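Putative uncharacterized protein (Sulfolobus turreted icosahedral virus, PDB 4IL7) serves as a structural protein of the viral capsid, probably a penton component, its C-terminal domain forming a partial jelly roll. Local coordinates at residues L78-F83 with Q89-P94; Q113-I118 with T122-L127. The protein carries 1 engineered substitution. All blocks are in the same frame, centred on the assembly; numbering follows the deposited sequence. Where two conformers were deposited one is given.

Contact 1 (78-83 with 89-94) closes along the chain before contact 2 (113-118 with 122-127) opens, and both fall within the A223 penton protein second domain. Their centres are 14 Å apart and their nearest atoms about 5 Å apart, without touching. They share one sheet, ordered 86-92, 141-147, 110-118, 121-128. Within the partial jelly roll of this capsid-protein domain the two contacts fasten opposite borders of that sheet: contact 1 packs strand 86-92 against strand 76-83, an outermost strand of the other sheet, whereas contact 2 pairs strands in a hairpin. Leu-99 links them, touched by Ile-79 and Ile-93 from contact 1 and by Leu-116 from contact 2.

Contact 1 (L78-F83 with Q89-P94); sequences LIYSGF and QTYTIP
Ile-79 and Tyr-91 make the nearest backbone approach, with their CA atoms 7.2 Å apart, a separation too wide for strand pairing and consistent with two sheets packed through side chains. These are the two four-stranded antiparallel sheets that make the sandwich of the partial jelly roll, here meeting at an edge. Ile-79 sends two branches across. Its CG2, anti to the backbone N, meets the root of the tyrosine, 3.6 Å from Tyr-91 CB, and approaches the ring obliquely. The other branch carries CD1 toward Ile-93, 4.2 Å from its CG1, with Pro-94 a looser neighbour.

The two tyrosines form the second half of the contact. A chi1 of 179° swings the Tyr-80 ring across to Tyr-91, which it meets obliquely: the planes are inclined by 37° and the ring centroids lie 5.3 Å apart. Tyr-80 CB sits over one face of the Tyr-91 ring, 4.2 Å above its plane and displaced toward the rim. In return, Tyr-91 OH comes obliquely against the Tyr-80 ring, 3.2 Å from its CD1. The phenol oxygen of Tyr-80 extends forward along its own strand, its OH 3.7 Å from Gly-82 CA.

That Ile-79 and Tyr-80, adjacent in sequence, both point at the same segment is consistent with a classic beta bulge: both face Ile-155, and Ile-79 has a psi of -46°, far from the usual strand value. The bulge lies on strand 76-83, whose partner is strand 150-158. Strand 86-92 instead pairs with 141-147, through Tyr-91 and Ile-142. Ile-79, and Ile-93 just beyond strand 86-92, both touch Leu-99 of strand 97-104, an inner strand of the sheet that holds 76-83, while Tyr-80 also packs on Leu-87 and Pro-88.

Contact 2 (Q113-I118 with T122-L127); sequences QITLTI and TMTFNL
Leu-116 and Phe-125 both turn their CG anti to the carbonyl carbon, with chi1 at -53° and -61° respectively, and this directs the leucine branch and the phenyl ring toward each other on one face of the sheet. The side chains cross at about a right angle, Leu-116 CD1 lying 3.8 Å from Phe-125 CE1 and approaching the ring obliquely. On the same face Ile-114 CG2 lies 3.9 Å from Phe-125 CB, and it has Leu-127 CD2 as an equally close neighbour.

Behind these groups the backbones form an antiparallel beta hairpin of strands 110-118 and 121-128, with segments 113-118 and 122-127 running at 158° to each other. Ile-114 with Phe-125 and Leu-116 with Met-123 are its hydrogen-bonded pairs, in which each residue gives its N-H to its partner's carbonyl and receives one in return. Ile-114 N lies 3.0 Å from Phe-125 O. In the reverse direction, Phe-125 N lies 2.9 Å from Ile-114 O. The non-hydrogen-bonded pairs add CA-H...O contacts, such as Thr-115 CA to Met-123 O at 3.3 Å.

The other face is polar, with threonines along with Gln-113 and Asn-126. Thr-115 and Thr-122 meet through methyls, CG2 to CG2 at 3.6 Å, and Thr-117 lies side by side with Thr-122, its methyl toward that residue's hydroxyl. The apolar face, by contrast, looks into the sandwich, where Leu-116 touches Leu-99 and Ile-134, Phe-125 shares Ile-134, and Ile-114 packs on Ile-101.

Contact 1 (L78-F83 with Q89-P94)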
loop_
_atom_site.group_PDB
_atom_site.type_symbol
_atom_site.label_atom_id
_atom_site.label_comp_id
_atom_site.label_asym_id
_atom_site.label_seq_id
_atom_site.Cartn_x
_atom_site.Cartn_y
_atom_site.Cartn_z
ATOM N N LEU A 78 -11.912 1.878 -0.479
ATOM C CA LEU A 78 -11.131 0.987 -1.340
ATOM C C LEU A 78 -10.302 1.818 -2.289
ATOM O O LEU A 78 -10.798 2.693 -3.031
ATOM C CB LEU A 78 -12.063 0.065 -2.112
ATOM C CG LEU A 78 -11.401 -0.898 -3.124
ATOM C CD1 LEU A 78 -10.474 -1.850 -2.398
ATOM C CD2 LEU A 78 -12.441 -1.640 -3.873
ATOM N N ILE A 79 -8.997 1.469 -2.397
ATOM C CA ILE A 79 -8.094 2.118 -3.332
ATOM C C ILE A 79 -7.686 1.179 -4.472
ATOM O O ILE A 79 -7.661 1.588 -5.641
ATOM C CB ILE A 79 -6.862 2.696 -2.598
ATOM C CG1 ILE A 79 -7.307 3.816 -1.626
ATOM C CG2 ILE A 79 -5.779 3.172 -3.556
ATOM C CD1 ILE A 79 -6.231 4.230 -0.636
ATOM N N TYR A 80 -7.322 -0.062 -4.148
ATOM C CA TYR A 80 -6.860 -1.009 -5.186
ATOM C C TYR A 80 -7.056 -2.446 -4.710
ATOM O O TYR A 80 -6.842 -2.768 -3.538
ATOM C CB TYR A 80 -5.381 -0.814 -5.513
ATOM C CG TYR A 80 -4.841 -1.777 -6.558
ATOM C CD1 TYR A 80 -5.260 -1.705 -7.839
ATOM C CD2 TYR A 80 -4.008 -2.805 -6.191
ATOM C CE1 TYR A 80 -4.764 -2.582 -8.777
ATOM C CE2 TYR A 80 -3.512 -3.709 -7.150
ATOM C CZ TYR A 80 -3.888 -3.581 -8.443
ATOM O OH TYR A 80 -3.445 -4.455 -9.458
ATOM N N SER A 81 -7.481 -3.312 -5.591
ATOM C CA SER A 81 -7.453 -4.748 -5.341
ATOM C C SER A 81 -6.887 -5.417 -6.551
ATOM O O SER A 81 -7.403 -5.226 -7.669
ATOM C CB SER A 81 -8.903 -5.227 -5.113
ATOM O OG SER A 81 -8.997 -6.630 -4.964
ATOM N N GLY A 82 -5.903 -6.276 -6.423
ATOM C CA GLY A 82 -5.318 -6.948 -7.540
ATOM C C GLY A 82 -4.324 -8.019 -7.132
ATOM O O GLY A 82 -4.332 -8.474 -5.984
ATOM N N PHE A 83 -3.410 -8.339 -8.024
ATOM C CA PHE A 83 -2.620 -9.524 -7.924
ATOM C C PHE A 83 -1.258 -9.264 -8.601
ATOM O O PHE A 83 -1.181 -8.482 -9.541
ATOM C CB PHE A 83 -3.356 -10.676 -8.627
ATOM C CG PHE A 83 -4.719 -10.919 -8.089
ATOM C CD1 PHE A 83 -5.870 -10.388 -8.742
ATOM C CD2 PHE A 83 -4.833 -11.613 -6.893
ATOM C CE1 PHE A 83 -7.112 -10.568 -8.163
ATOM C CE2 PHE A 83 -6.122 -11.778 -6.329
ATOM C CZ PHE A 83 -7.238 -11.258 -6.958
ATOM N N GLN A 89 -0.742 1.277 -11.784
ATOM C CA GLN A 89 -0.800 2.737 -11.861
ATOM C C GLN A 89 -0.400 3.326 -10.497
ATOM O O GLN A 89 -0.106 2.580 -9.569
ATOM C CB GLN A 89 -2.177 3.262 -12.344
ATOM C CG GLN A 89 -3.264 3.243 -11.301
ATOM C CD GLN A 89 -4.543 3.998 -11.672
ATOM O OE1 GLN A 89 -5.242 3.605 -12.602
ATOM N NE2 GLN A 89 -4.873 5.075 -10.910
ATOM N N THR A 90 -0.336 4.642 -10.409
ATOM C CA THR A 90 -0.272 5.358 -9.152
ATOM C C THR A 90 -1.682 5.639 -8.623
ATOM O O THR A 90 -2.660 5.656 -9.377
ATOM C CB THR A 90 0.490 6.680 -9.280
ATOM O OG1 THR A 90 -0.169 7.538 -10.175
ATOM C CG2 THR A 90 1.884 6.407 -9.743
ATOM N N TYR A 91 -1.786 5.815 -7.304
ATOM C CA TYR A 91 -3.089 6.025 -6.648
ATOM C C TYR A 91 -2.976 7.213 -5.737
ATOM O O TYR A 91 -1.920 7.444 -5.155
ATOM C CB TYR A 91 -3.537 4.784 -5.832
ATOM C CG TYR A 91 -3.593 3.587 -6.718
ATOM C CD1 TYR A 91 -4.661 3.350 -7.523
ATOM C CD2 TYR A 91 -2.517 2.742 -6.795
ATOM C CE1 TYR A 91 -4.683 2.272 -8.416
ATOM C CE2 TYR A 91 -2.498 1.692 -7.657
ATOM C CZ TYR A 91 -3.531 1.498 -8.511
ATOM O OH TYR A 91 -3.480 0.456 -9.354
ATOM N N THR A 92 -4.085 7.912 -5.555
ATOM C CA THR A 92 -4.171 9.044 -4.656
ATOM C C THR A 92 -4.966 8.673 -3.435
ATOM O O THR A 92 -6.082 8.154 -3.535
ATOM C CB THR A 92 -4.834 10.245 -5.363
ATOM O OG1 THR A 92 -4.004 10.633 -6.452
ATOM C CG2 THR A 92 -4.978 11.442 -4.394
ATOM N N ILE A 93 -4.419 8.925 -2.273
ATOM C CA ILE A 93 -5.122 8.672 -1.042
ATOM C C ILE A 93 -6.066 9.868 -0.782
ATOM O O ILE A 93 -5.622 11.004 -0.774
ATOM C CB ILE A 93 -4.088 8.469 0.077
ATOM C CG1 ILE A 93 -3.316 7.160 -0.206
ATOM C CG2 ILE A 93 -4.760 8.446 1.427
ATOM C CD1 ILE A 93 -2.057 6.980 0.598
ATOM N N PRO A 94 -7.371 9.611 -0.585
ATOM C CA PRO A 94 -8.353 10.715 -0.639
ATOM C C PRO A 94 -8.532 11.524 0.639
ATOM O O PRO A 94 -9.111 12.621 0.581
ATOM C CB PRO A 94 -9.652 9.980 -0.963
ATOM C CG PRO A 94 -9.503 8.668 -0.283
ATOM C CD PRO A 94 -8.043 8.299 -0.492
#

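Contact 2 (Q113-I118 with T122-L127)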
loop_
_atom_site.group_PDB
_atom_site.type_symbol
_atom_site.label_atom_id
_atom_site.label_comp_id
_atom_site.label_asym_id
_atom_site.label_seq_id
_atom_site.Cartn_x
_atom_site.Cartn_y
_atom_site.Cartn_z
ATOM N N GLN A 113 8.143 -3.766 -0.613
ATOM C CA GLN A 113 8.323 -2.339 -0.373
ATOM C C GLN A 113 7.186 -1.574 -0.996
ATOM O O GLN A 113 6.715 -1.968 -2.045
ATOM C CB GLN A 113 9.628 -1.808 -0.957
ATOM C CG GLN A 113 10.883 -2.303 -0.293
ATOM C CD GLN A 113 12.058 -1.402 -0.664
ATOM O OE1 GLN A 113 12.020 -0.655 -1.722
ATOM N NE2 GLN A 113 12.991 -1.321 0.253
ATOM N N ILE A 114 6.839 -0.446 -0.377
ATOM C CA ILE A 114 5.934 0.559 -0.970
ATOM C C ILE A 114 6.557 1.914 -0.811
ATOM O O ILE A 114 7.174 2.225 0.185
ATOM C CB ILE A 114 4.490 0.495 -0.363
ATOM C CG1 ILE A 114 3.472 1.313 -1.137
ATOM C CG2 ILE A 114 4.516 0.793 1.111
ATOM C CD1 ILE A 114 2.008 1.074 -0.697
ATOM N N THR A 115 6.327 2.791 -1.811
ATOM C CA THR A 115 6.770 4.160 -1.786
ATOM C C THR A 115 5.619 5.095 -1.847
ATOM O O THR A 115 4.710 4.918 -2.703
ATOM C CB THR A 115 7.703 4.458 -2.952
ATOM O OG1 THR A 115 8.801 3.553 -2.926
ATOM C CG2 THR A 115 8.248 5.880 -2.934
ATOM N N LEU A 116 5.561 6.065 -0.968
ATOM C CA LEU A 116 4.556 7.096 -0.880
ATOM C C LEU A 116 5.143 8.458 -1.059
ATOM O O LEU A 116 6.286 8.700 -0.586
ATOM C CB LEU A 116 3.854 7.092 0.472
ATOM C CG LEU A 116 3.236 5.776 0.957
ATOM C CD1 LEU A 116 2.529 5.920 2.284
ATOM C CD2 LEU A 116 2.269 5.193 -0.045
ATOM N N THR A 117 4.441 9.404 -1.629
ATOM C CA THR A 117 4.890 10.771 -1.742
ATOM C C THR A 117 3.825 11.706 -1.261
ATOM O O THR A 117 2.654 11.525 -1.588
ATOM C CB THR A 117 5.353 11.071 -3.160
ATOM O OG1 THR A 117 4.229 11.180 -4.067
ATOM C CG2 THR A 117 6.310 10.132 -3.679
ATOM N N ILE A 118 4.185 12.732 -0.503
ATOM C CA ILE A 118 3.243 13.740 -0.057
ATOM C C ILE A 118 3.996 15.044 -0.194
ATOM O O ILE A 118 5.070 15.248 0.410
ATOM C CB ILE A 118 2.721 13.480 1.378
ATOM C CG1 ILE A 118 1.817 14.606 1.860
ATOM C CG2 ILE A 118 3.808 13.252 2.421
ATOM C CD1 ILE A 118 0.525 14.778 1.065
ATOM N N THR A 122 9.218 12.060 0.087
ATOM C CA THR A 122 9.090 10.687 -0.345
ATOM C C THR A 122 9.407 9.782 0.827
ATOM O O THR A 122 10.182 10.151 1.669
ATOM C CB THR A 122 10.001 10.392 -1.513
ATOM O OG1 THR A 122 9.704 11.233 -2.602
ATOM C CG2 THR A 122 9.854 8.992 -1.947
ATOM N N MET A 123 8.650 8.731 1.014
ATOM C CA MET A 123 8.809 7.715 2.052
ATOM C C MET A 123 8.824 6.350 1.442
ATOM O O MET A 123 8.085 6.054 0.534
ATOM C CB MET A 123 7.685 7.813 3.079
ATOM C CG MET A 123 7.599 9.226 3.665
ATOM S SD MET A 123 6.116 9.588 4.478
ATOM C CE MET A 123 4.931 9.809 3.144
ATOM N N THR A 124 9.666 5.481 1.977
ATOM C CA THR A 124 9.757 4.075 1.595
ATOM C C THR A 124 9.522 3.198 2.813
ATOM O O THR A 124 10.160 3.410 3.849
ATOM C CB THR A 124 11.060 3.733 0.927
ATOM O OG1 THR A 124 11.237 4.603 -0.221
ATOM C CG2 THR A 124 11.164 2.319 0.487
ATOM N N PHE A 125 8.614 2.239 2.679
ATOM C CA PHE A 125 8.232 1.359 3.802
ATOM C C PHE A 125 8.409 -0.109 3.420
ATOM O O PHE A 125 8.025 -0.559 2.358
ATOM C CB PHE A 125 6.761 1.566 4.176
ATOM C CG PHE A 125 6.462 2.944 4.618
ATOM C CD1 PHE A 125 6.059 3.919 3.702
ATOM C CD2 PHE A 125 6.583 3.321 5.947
ATOM C CE1 PHE A 125 5.781 5.192 4.088
ATOM C CE2 PHE A 125 6.281 4.637 6.352
ATOM C CZ PHE A 125 5.893 5.533 5.386
ATOM N N ASN A 126 8.910 -0.865 4.374
ATOM C CA ASN A 126 8.876 -2.330 4.344
ATOM C C ASN A 126 7.416 -2.819 4.461
ATOM O O ASN A 126 6.636 -2.313 5.192
ATOM C CB ASN A 126 9.660 -2.866 5.537
ATOM C CG ASN A 126 9.858 -4.325 5.416
ATOM O OD1 ASN A 126 10.597 -4.774 4.590
ATOM N ND2 ASN A 126 9.205 -5.044 6.290
ATOM N N LEU A 127 7.171 -3.838 3.632
ATOM C CA LEU A 127 5.889 -4.582 3.708
ATOM C C LEU A 127 6.166 -6.008 4.168
ATOM O O LEU A 127 7.112 -6.626 3.785
ATOM C CB LEU A 127 5.206 -4.661 2.366
ATOM C CG LEU A 127 4.750 -3.324 1.792
ATOM C CD1 LEU A 127 4.243 -3.526 0.371
ATOM C CD2 LEU A 127 3.709 -2.690 2.647
HETATM O O HOH W 1 11.954 -3.663 2.217
#